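Local coordinates for protein 2-C-methyl-D-erythritol 4-phosphate cytidylyltransferase (Anaerococcus prevotii, PDB 4KT7) that probably transfers the cytidylyl group of CTP to 2-C-methyl-D-erythritol 4-phosphate, releasing diphosphate, in the second step of the DXP route to isoprenoids, at residues A[8-13]-A[102-108]; A[54-58]-A[97-101]; A[120-124]-A[166-170]. Residue numbers count along the deposited sequence, not the author numbering.

Contact 1. Residues A[8-13]-A[102-108]; sequences KFISAI and QSELVLT
Two strands run side by side in the same direction here, with axes 4.6 Å apart and 25° between them. Ile10 pairs with Leu105, Ser11 with Val106, Ala12 with Leu107 and Ile13 with Thr108, at CA–CA spacings of 4.6 to 4.8 Å. The ladder starts at Phe9 O, which accepts from both Glu104 N (3.0 Å) and Leu105 N (3.2 Å). From there the bonds have the stagger of a parallel pair: Ser11 N to Leu105 O (2.9 Å), Leu107 N to Ser11 O (2.8 Å), Ile13 N to Leu107 O (2.8 Å). CA-H...O contacts fill in between, the shortest from Ala12 CA to Leu107 O at 3.2 Å. Ser103 (chi1 t) gives its OG proton to Ser11 OG (chi1 m) at 2.7 Å, and Ser11 OG is also hydrogen-bonded to Glu55. Water 1 accepts from Lys8 NZ at 3.0 Å and lies 3.3 Å from Glu104 O. Phe9 (chi1 t) reaches over the 102-103 backbone, with CD1 3.7 Å from Ser103 CA. Ile10, Leu105, Ala12 and Leu107 share one face of the sheet, and Ile13 CD1 meets Val106 CG2 at 3.8 Å on the other. This is the parallel centre of a Rossmann-like GT-A sheet: strand 55-60 flanks 10-16, strand 168-172 flanks 105-110, helix 118-127 packs on Ile10 and Leu107, and helix 173-184 on Val106.

Contact 2. Residues A[54-58]-A[97-101]; sequences DEIIL and KALDP
Glu55 and Ile57, two residues apart on an extended strand, point their CA-to-CB bonds at the irregular chain that follows helix 88-97. The backbones stay well separated, Glu55 CA to Asp100 CA being 8.1 Å and Ile57 CA to Leu99 CA 7.5 Å, so side chains bridge the gap. Glu55 (chi1 p, chi2 t) extends its carboxylate to the loop, where OE2 accepts from Asp100 N at 3.1 Å in a nearly straight bond. The same OE2 is also hydrogen-bonded to Ser11, while OE1 forms a salt bridge with Arg80. The arginine probably eases the closeness of two acids, Glu55 OE1 and Asp100 OD2, 4.3 Å apart; water 2 donates to both of these oxygens at 2.9 Å each. Ile57, m at chi1 and chi2, makes the apolar half: its CG1 lies 3.7 Å from Leu99 CD2 and its CG2 4.5 Å from Ala98 CB. Leu99 (chi1 m, chi2 t) sets out sideways, but its end comes nearer the strand. Asp100 OD1 accepts from the backbone N of Gln102, an Asx turn that shapes the loop. With strand 105-110 next in the chain, this is the helix-to-strand connection of a Rossmann-like alpha/beta fold, tied to the parallel part of the sheet by a buried glutamate.

Contact 3. Residues A[120-124]-A[166-170]; sequences LFLKT and QTPQA
Leu120 opens this turn of helix with its CA-to-CB bond toward the strand; in the t, p rotamer it brings CD2 to 3.9 Å from Pro168 CD and 3.7 Å from Gln166 OE1. That amide is engaged elsewhere, its NE2 bonded to Glu212 O and its OE1 to Asn215. Phe121 (chi1 m) leaves the helix sideways, yet its ring swings back so that CD1 lies 3.9 Å from Pro168 CG; the ring also meets His109 edge-to-face. One turn after Leu120, Thr124 (chi1 m) bends its hydroxyl back on the helix, OG1 donating to Leu120 O at 2.7 Å beside the regular bond from Thr124 N to Leu120 O at 3.0 Å. With its polar end satisfied internally, Thr124 packs on the strand: OG1 is 3.4 Å from Pro168 CG, and CG2 is 3.9 Å from Ala170 CB. Pro168, behind a cis peptide bond, is thus the centre of the contact, its ring lodged among all three helix residues. The chain turns its corner at Thr167. Helix and strand segments run nearly parallel, 19° apart, with axes 8.6 Å from each other, in a helix-on-sheet layer of the alpha/beta fold. Strand 168-172 lies between antiparallel neighbours 105-110 and 133-139, which contribute Leu107 and Thr136 to the same interface, while helix 39-48 lies against Phe121.

All three contacts serve one mixed sheet and the helices and loops packed on it. Contacts 1 and 2 are close neighbours, centres 7 Å apart, because strands 10-16 and 55-60 are adjacent; Glu55 OE2 reaches Ser11 OG at 2.5 Å. Along the chain contact 2 is nested within the loop that contact 1 closes. Contact 3 follows later, its centre 13 Å from contact 1, and is joined to it through strands 105-110 and 168-172, with Thr108 N 2.9 Å from Gln169 O. Contacts 2 and 3, about 17 Å apart between centres, do not touch. Contacts 1 and 2 thus lie in the parallel part of the sheet, and contact 3 where strand 168-172 carries it on antiparallel, against helix 118-127.

Contact 1. Residues A[8-13]-A[102-108]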
# COMPACT_ATOMS: atom_id res chain seq x y z
N LYS A 8 -7.01 -30.71 -16.67
CA LYS A 8 -7.24 -29.60 -17.59
C LYS A 8 -5.95 -28.90 -17.95
O LYS A 8 -5.10 -28.68 -17.09
CB LYS A 8 -8.21 -28.58 -16.98
CG LYS A 8 -9.65 -29.06 -16.83
CD LYS A 8 -10.40 -28.11 -15.90
CE LYS A 8 -11.90 -28.30 -15.99
NZ LYS A 8 -12.58 -27.35 -15.07
N PHE A 9 -5.82 -28.54 -19.23
CA PHE A 9 -4.68 -27.81 -19.76
C PHE A 9 -4.66 -26.40 -19.17
O PHE A 9 -5.66 -25.68 -19.24
CB PHE A 9 -4.86 -27.74 -21.28
CG PHE A 9 -3.67 -27.24 -22.04
CD1 PHE A 9 -3.34 -25.90 -22.03
CD2 PHE A 9 -2.93 -28.10 -22.83
CE1 PHE A 9 -2.26 -25.44 -22.76
CE2 PHE A 9 -1.85 -27.64 -23.58
CZ PHE A 9 -1.52 -26.31 -23.54
N ILE A 10 -3.52 -26.00 -18.60
CA ILE A 10 -3.38 -24.68 -17.97
C ILE A 10 -2.45 -23.78 -18.79
O ILE A 10 -1.34 -24.19 -19.16
CB ILE A 10 -2.82 -24.80 -16.51
CG1 ILE A 10 -3.71 -25.72 -15.66
CG2 ILE A 10 -2.67 -23.41 -15.87
CD1 ILE A 10 -3.18 -26.00 -14.25
N SER A 11 -2.90 -22.57 -19.09
CA SER A 11 -2.06 -21.59 -19.79
C SER A 11 -1.70 -20.45 -18.84
O SER A 11 -2.48 -20.11 -17.96
CB SER A 11 -2.79 -20.98 -20.98
OG SER A 11 -3.23 -21.98 -21.87
N ALA A 12 -0.51 -19.86 -19.02
CA ALA A 12 -0.16 -18.65 -18.29
C ALA A 12 0.13 -17.54 -19.27
O ALA A 12 0.79 -17.76 -20.30
CB ALA A 12 1.04 -18.88 -17.37
N ILE A 13 -0.39 -16.35 -18.96
CA ILE A 13 -0.17 -15.15 -19.73
C ILE A 13 0.64 -14.19 -18.86
O ILE A 13 0.15 -13.74 -17.82
CB ILE A 13 -1.53 -14.48 -20.09
CG1 ILE A 13 -2.33 -15.38 -21.04
CG2 ILE A 13 -1.32 -13.12 -20.72
CD1 ILE A 13 -3.73 -14.84 -21.38
N GLN A 102 -6.78 -26.13 -26.62
CA GLN A 102 -7.08 -27.05 -25.52
C GLN A 102 -7.13 -26.34 -24.16
O GLN A 102 -7.59 -26.91 -23.17
CB GLN A 102 -6.04 -28.18 -25.51
CG GLN A 102 -6.25 -29.25 -24.45
CD GLN A 102 -5.24 -30.37 -24.54
OE1 GLN A 102 -4.58 -30.54 -25.58
NE2 GLN A 102 -5.10 -31.14 -23.47
N SER A 103 -6.70 -25.08 -24.11
CA SER A 103 -6.61 -24.39 -22.82
C SER A 103 -7.97 -24.29 -22.08
O SER A 103 -8.94 -23.75 -22.62
CB SER A 103 -6.03 -22.99 -23.01
OG SER A 103 -5.90 -22.37 -21.74
N GLU A 104 -8.05 -24.81 -20.86
CA GLU A 104 -9.29 -24.67 -20.10
C GLU A 104 -9.16 -23.76 -18.89
O GLU A 104 -10.17 -23.35 -18.31
CB GLU A 104 -9.82 -26.02 -19.64
CG GLU A 104 -10.30 -26.92 -20.76
CD GLU A 104 -11.48 -27.77 -20.34
OE1 GLU A 104 -12.59 -27.20 -20.19
OE2 GLU A 104 -11.30 -28.99 -20.14
N LEU A 105 -7.92 -23.47 -18.49
CA LEU A 105 -7.66 -22.61 -17.33
C LEU A 105 -6.56 -21.62 -17.67
O LEU A 105 -5.61 -21.99 -18.35
CB LEU A 105 -7.23 -23.46 -16.12
CG LEU A 105 -8.22 -24.51 -15.62
CD1 LEU A 105 -7.54 -25.49 -14.65
CD2 LEU A 105 -9.43 -23.85 -14.96
N VAL A 106 -6.67 -20.37 -17.22
CA VAL A 106 -5.64 -19.39 -17.54
C VAL A 106 -5.22 -18.62 -16.30
O VAL A 106 -6.07 -18.13 -15.54
CB VAL A 106 -6.07 -18.41 -18.67
CG1 VAL A 106 -7.42 -17.81 -18.38
CG2 VAL A 106 -5.03 -17.31 -18.87
N LEU A 107 -3.91 -18.57 -16.08
CA LEU A 107 -3.33 -17.75 -15.02
C LEU A 107 -2.67 -16.53 -15.67
O LEU A 107 -2.03 -16.64 -16.72
CB LEU A 107 -2.30 -18.60 -14.24
CG LEU A 107 -1.41 -17.95 -13.18
CD1 LEU A 107 -1.14 -18.95 -12.06
CD2 LEU A 107 -0.09 -17.47 -13.78
N THR A 108 -2.85 -15.36 -15.07
CA THR A 108 -2.22 -14.15 -15.60
C THR A 108 -1.24 -13.65 -14.55
O THR A 108 -1.47 -13.86 -13.37
CB THR A 108 -3.26 -13.07 -15.90
OG1 THR A 108 -3.93 -12.70 -14.67
CG2 THR A 108 -4.29 -13.60 -16.87
O HOH W 1 -12.61 -25.04 -16.94

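Contact 2. Residues A[54-58]-A[97-101]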
# COMPACT_ATOMS: atom_id res chain seq x y z
N ASP A 54 0.96 -25.56 -18.55
CA ASP A 54 1.28 -26.30 -19.78
C ASP A 54 1.89 -25.44 -20.88
O ASP A 54 2.57 -25.96 -21.76
CB ASP A 54 0.05 -27.03 -20.32
CG ASP A 54 -0.48 -28.07 -19.35
OD1 ASP A 54 0.21 -29.08 -19.16
OD2 ASP A 54 -1.58 -27.86 -18.77
N GLU A 55 1.63 -24.14 -20.84
CA GLU A 55 2.21 -23.22 -21.82
C GLU A 55 2.28 -21.83 -21.24
O GLU A 55 1.49 -21.47 -20.36
CB GLU A 55 1.34 -23.14 -23.07
CG GLU A 55 0.10 -22.29 -22.90
CD GLU A 55 -0.77 -22.21 -24.16
OE1 GLU A 55 -0.30 -22.60 -25.26
OE2 GLU A 55 -1.92 -21.76 -24.03
N ILE A 56 3.22 -21.04 -21.76
CA ILE A 56 3.41 -19.67 -21.28
C ILE A 56 3.39 -18.69 -22.45
O ILE A 56 4.18 -18.84 -23.40
CB ILE A 56 4.78 -19.53 -20.55
CG1 ILE A 56 4.85 -20.48 -19.34
CG2 ILE A 56 5.04 -18.07 -20.13
CD1 ILE A 56 6.21 -20.40 -18.62
N ILE A 57 2.51 -17.70 -22.37
CA ILE A 57 2.38 -16.66 -23.39
C ILE A 57 2.87 -15.34 -22.82
O ILE A 57 2.32 -14.85 -21.82
CB ILE A 57 0.91 -16.45 -23.82
CG1 ILE A 57 0.25 -17.76 -24.22
CG2 ILE A 57 0.83 -15.44 -24.97
CD1 ILE A 57 0.98 -18.50 -25.23
N LEU A 58 3.93 -14.80 -23.42
CA LEU A 58 4.42 -13.47 -23.07
C LEU A 58 3.73 -12.46 -23.95
O LEU A 58 3.62 -12.64 -25.16
CB LEU A 58 5.93 -13.36 -23.31
CG LEU A 58 6.83 -14.07 -22.32
CD1 LEU A 58 8.22 -14.25 -22.91
CD2 LEU A 58 6.91 -13.23 -21.06
N LYS A 97 -6.31 -14.45 -26.92
CA LYS A 97 -6.55 -14.92 -28.28
C LYS A 97 -5.51 -15.94 -28.75
O LYS A 97 -5.78 -16.75 -29.65
CB LYS A 97 -6.54 -13.73 -29.26
CG LYS A 97 -7.87 -12.98 -29.36
CD LYS A 97 -7.83 -11.98 -30.53
CE LYS A 97 -6.92 -10.81 -30.22
NZ LYS A 97 -6.77 -9.86 -31.37
N ALA A 98 -4.32 -15.89 -28.16
CA ALA A 98 -3.20 -16.73 -28.60
C ALA A 98 -3.07 -18.05 -27.83
O ALA A 98 -2.13 -18.81 -28.05
CB ALA A 98 -1.89 -15.96 -28.51
N LEU A 99 -4.01 -18.33 -26.94
CA LEU A 99 -3.95 -19.54 -26.12
C LEU A 99 -4.23 -20.78 -26.98
O LEU A 99 -4.99 -20.73 -27.95
CB LEU A 99 -4.94 -19.48 -24.94
CG LEU A 99 -4.71 -18.37 -23.90
CD1 LEU A 99 -5.67 -18.46 -22.73
CD2 LEU A 99 -3.28 -18.40 -23.39
N ASP A 100 -3.58 -21.89 -26.62
CA ASP A 100 -3.82 -23.19 -27.23
C ASP A 100 -5.32 -23.52 -27.20
O ASP A 100 -5.99 -23.21 -26.21
CB ASP A 100 -3.06 -24.22 -26.41
CG ASP A 100 -2.92 -25.53 -27.13
OD1 ASP A 100 -3.92 -26.29 -27.17
OD2 ASP A 100 -1.81 -25.81 -27.63
N PRO A 101 -5.85 -24.12 -28.27
CA PRO A 101 -7.28 -24.46 -28.32
C PRO A 101 -7.73 -25.37 -27.17
O PRO A 101 -8.90 -25.38 -26.80
CB PRO A 101 -7.42 -25.21 -29.65
CG PRO A 101 -6.30 -24.72 -30.48
CD PRO A 101 -5.17 -24.47 -29.53
O HOH W 2 0.73 -24.64 -26.99

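Contact 3. Residues A[120-124]-A[166-170]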
# COMPACT_ATOMS: atom_id res chain seq x y z
N LEU A 120 3.31 -19.48 -4.54
CA LEU A 120 2.16 -18.60 -4.74
C LEU A 120 1.43 -18.95 -6.02
O LEU A 120 0.19 -18.91 -6.08
CB LEU A 120 2.61 -17.14 -4.77
CG LEU A 120 1.51 -16.10 -4.90
CD1 LEU A 120 0.55 -16.23 -3.73
CD2 LEU A 120 2.09 -14.68 -4.98
N PHE A 121 2.18 -19.28 -7.07
CA PHE A 121 1.56 -19.73 -8.31
C PHE A 121 0.81 -21.05 -8.14
O PHE A 121 -0.28 -21.21 -8.67
CB PHE A 121 2.60 -19.88 -9.42
CG PHE A 121 3.15 -18.56 -9.91
CD1 PHE A 121 2.45 -17.82 -10.84
CD2 PHE A 121 4.36 -18.08 -9.44
CE1 PHE A 121 2.96 -16.59 -11.31
CE2 PHE A 121 4.87 -16.87 -9.89
CZ PHE A 121 4.16 -16.13 -10.83
N LEU A 122 1.41 -21.99 -7.41
CA LEU A 122 0.75 -23.27 -7.13
C LEU A 122 -0.52 -23.07 -6.31
O LEU A 122 -1.54 -23.71 -6.56
CB LEU A 122 1.71 -24.20 -6.39
CG LEU A 122 2.93 -24.69 -7.19
CD1 LEU A 122 3.85 -25.57 -6.34
CD2 LEU A 122 2.47 -25.44 -8.43
N LYS A 123 -0.46 -22.18 -5.32
CA LYS A 123 -1.64 -21.91 -4.49
C LYS A 123 -2.76 -21.31 -5.31
O LYS A 123 -3.94 -21.61 -5.09
CB LYS A 123 -1.28 -20.97 -3.34
CG LYS A 123 -0.52 -21.66 -2.20
CD LYS A 123 0.30 -20.63 -1.40
CE LYS A 123 -0.60 -19.57 -0.78
NZ LYS A 123 0.16 -18.42 -0.16
N THR A 124 -2.39 -20.43 -6.24
CA THR A 124 -3.38 -19.80 -7.11
C THR A 124 -4.00 -20.86 -8.02
O THR A 124 -5.22 -20.91 -8.19
CB THR A 124 -2.73 -18.70 -7.95
OG1 THR A 124 -2.07 -17.79 -7.08
CG2 THR A 124 -3.77 -17.94 -8.76
N GLN A 166 -2.62 -8.19 -5.85
CA GLN A 166 -1.39 -8.29 -6.61
C GLN A 166 -1.66 -9.25 -7.77
O GLN A 166 -2.80 -9.40 -8.21
CB GLN A 166 -0.22 -8.72 -5.71
CG GLN A 166 -0.51 -9.88 -4.71
CD GLN A 166 0.67 -10.19 -3.79
OE1 GLN A 166 1.16 -11.33 -3.75
NE2 GLN A 166 1.13 -9.18 -3.05
N THR A 167 -0.62 -9.90 -8.28
CA THR A 167 -0.84 -10.99 -9.23
C THR A 167 0.10 -12.10 -8.79
O THR A 167 1.10 -11.81 -8.13
CB THR A 167 -0.58 -10.56 -10.69
OG1 THR A 167 0.83 -10.52 -10.93
CG2 THR A 167 -1.21 -9.20 -11.00
N PRO A 168 -0.17 -13.36 -9.16
CA PRO A 168 -1.12 -13.85 -10.17
C PRO A 168 -2.60 -13.80 -9.81
O PRO A 168 -3.00 -13.59 -8.66
CB PRO A 168 -0.70 -15.31 -10.35
CG PRO A 168 -0.19 -15.69 -9.01
CD PRO A 168 0.57 -14.46 -8.53
N GLN A 169 -3.41 -13.96 -10.86
CA GLN A 169 -4.84 -14.17 -10.77
C GLN A 169 -5.07 -15.34 -11.72
O GLN A 169 -4.23 -15.60 -12.57
CB GLN A 169 -5.57 -12.93 -11.29
CG GLN A 169 -5.33 -11.66 -10.50
CD GLN A 169 -6.28 -10.54 -10.91
OE1 GLN A 169 -6.78 -10.52 -12.03
NE2 GLN A 169 -6.55 -9.63 -9.99
N ALA A 170 -6.18 -16.07 -11.59
CA ALA A 170 -6.45 -17.14 -12.55
C ALA A 170 -7.95 -17.42 -12.68
O ALA A 170 -8.71 -17.14 -11.74
CB ALA A 170 -5.69 -18.42 -12.15